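Local coordinates for proteasome assembly chaperone family protein (Pyrococcus furiosus, PDB 3VR0), which acts as an archaeal proteasome activator and is homologous to proteasome assembly factors of the PAC2 family, at residues K18-I22 / E121-K125. Residues are numbered along the deposited sequence; the frame is centred on the assembly and turned at random.
Sequences KETTI and EVAGK
With chi1 at -60°, Thr20 sets OG1 beside its own backbone N, and Glu121, its CG anti to N and its chain bent at chi2 (-147°), brings OE1 in front of both, the two side chains running antiparallel alongside each other. OE1 is therefore gripped twice: Thr20 OG1 donates to Glu121 OE1 at 2.5 Å, nearly along the carboxylate C-O bond, and Thr20 N donates over 3.3 Å to its syn side, tilted out of the carboxylate plane. Glutamate suits the helix here, being long enough to span to the loop. Threonine suits its place because its methyl, CG2, meanwhile turns to CG of Lys125 (4.1 Å) and CG2 of Val122, and its hydroxyl is also hydrogen-bonded to Ser67. One helical turn on, the flexible chain of Lys125 bends at chi2 and chi3 and runs back alongside Thr20, CE coming within 3.5 Å of Thr20 O, while a water accepts from Ile22 N and, weakly, from Lys125 NZ. Ile22 brings an apolar tip, CD1, to Lys125 O (3.7 Å). The contact joins the lead-in and first residues of strand 21-24, outermost in this chain's large mixed sheet, to helix 116-131. An alanine in place of Glu121 would probably leave Thr20 N and OG1 without this acceptor, and the gold site with His69 but no carboxylate. One carboxylate thus both holds the residue leading into the strand and lies beside the gold ion seen in the crystal, while Glu19 and Lys125, too far apart for a salt bridge, probably attract each other only modestly.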
loop_
_atom_site.group_PDB
_atom_site.type_symbol
_atom_site.label_atom_id
_atom_site.label_comp_id
_atom_site.label_asym_id
_atom_site.label_seq_id
_atom_site.Cartn_x
_atom_site.Cartn_y
_atom_site.Cartn_z
ATOM N N LYS C 18 12.935 2.963 10.874
ATOM C CA LYS C 18 12.702 2.335 9.556
ATOM C C LYS C 18 11.727 1.211 9.795
ATOM O O LYS C 18 11.139 0.653 8.865
ATOM C CB LYS C 18 14.000 1.759 8.973
ATOM C CG LYS C 18 15.057 2.821 8.629
ATOM C CD LYS C 18 16.000 2.329 7.511
ATOM C CE LYS C 18 17.337 3.097 7.511
ATOM N NZ LYS C 18 18.386 2.350 6.739
ATOM N N GLU C 19 11.592 0.876 11.077
ATOM C CA GLU C 19 10.683 -0.144 11.494
ATOM C C GLU C 19 10.159 0.161 12.884
ATOM O O GLU C 19 10.611 1.071 13.548
ATOM C CB GLU C 19 11.307 -1.558 11.356
ATOM C CG GLU C 19 12.292 -2.015 12.451
ATOM C CD GLU C 19 12.774 -3.496 12.269
ATOM O OE1 GLU C 19 13.249 -3.862 11.161
ATOM O OE2 GLU C 19 12.667 -4.291 13.240
ATOM N N THR C 20 9.171 -0.602 13.286
ATOM C CA THR C 20 8.587 -0.517 14.581
ATOM C C THR C 20 9.663 -0.566 15.685
ATOM O O THR C 20 10.527 -1.426 15.687
ATOM C CB THR C 20 7.559 -1.633 14.701
ATOM O OG1 THR C 20 6.565 -1.451 13.673
ATOM C CG2 THR C 20 6.885 -1.633 16.047
ATOM N N THR C 21 9.604 0.390 16.597
ATOM C CA THR C 21 10.609 0.564 17.642
ATOM C C THR C 21 9.974 0.470 19.050
ATOM O O THR C 21 8.938 1.076 19.331
ATOM C CB THR C 21 11.280 1.975 17.474
ATOM O OG1 THR C 21 11.927 2.034 16.184
ATOM C CG2 THR C 21 12.375 2.231 18.549
ATOM N N ILE C 22 10.645 -0.255 19.941
ATOM C CA ILE C 22 10.298 -0.277 21.337
ATOM C C ILE C 22 11.379 0.410 22.174
ATOM O O ILE C 22 12.543 0.045 22.099
ATOM C CB ILE C 22 10.059 -1.725 21.835
ATOM C CG1 ILE C 22 8.977 -2.376 20.977
ATOM C CG2 ILE C 22 9.722 -1.703 23.363
ATOM C CD1 ILE C 22 8.715 -3.779 21.235
ATOM N N GLU C 121 4.364 -7.100 11.381
ATOM C CA GLU C 121 5.568 -6.517 11.881
ATOM C C GLU C 121 5.417 -5.999 13.311
ATOM O O GLU C 121 6.294 -6.228 14.092
ATOM C CB GLU C 121 5.985 -5.330 11.037
ATOM C CG GLU C 121 7.448 -5.190 11.076
ATOM C CD GLU C 121 7.882 -3.776 10.992
ATOM O OE1 GLU C 121 7.448 -2.981 11.849
ATOM O OE2 GLU C 121 8.671 -3.480 10.072
ATOM N N VAL C 122 4.325 -5.290 13.628
ATOM C CA VAL C 122 4.108 -4.809 15.003
ATOM C C VAL C 122 3.939 -6.021 15.980
ATOM O O VAL C 122 4.631 -6.105 17.011
ATOM C CB VAL C 122 2.896 -3.848 15.075
ATOM C CG1 VAL C 122 2.442 -3.598 16.581
ATOM C CG2 VAL C 122 3.193 -2.537 14.355
ATOM N N ALA C 123 3.046 -6.955 15.655
ATOM C CA ALA C 123 2.872 -8.176 16.457
ATOM C C ALA C 123 4.177 -8.963 16.705
ATOM O O ALA C 123 4.431 -9.463 17.794
ATOM C CB ALA C 123 1.876 -9.088 15.782
ATOM N N GLY C 124 4.972 -9.110 15.648
ATOM C CA GLY C 124 6.245 -9.779 15.712
ATOM C C GLY C 124 7.215 -9.046 16.664
ATOM O O GLY C 124 7.868 -9.718 17.478
ATOM N N LYS C 125 7.311 -7.708 16.564
ATOM C CA LYS C 125 8.172 -6.948 17.497
ATOM C C LYS C 125 7.674 -7.090 18.948
ATOM O O LYS C 125 8.486 -7.228 19.861
ATOM C CB LYS C 125 8.228 -5.451 17.166
ATOM C CG LYS C 125 9.123 -5.109 15.974
ATOM C CD LYS C 125 10.642 -5.203 16.316
ATOM C CE LYS C 125 11.018 -4.383 17.536
ATOM N NZ LYS C 125 12.511 -4.399 17.701
HETATM O O HOH W 1 13.297 -1.305 19.133
#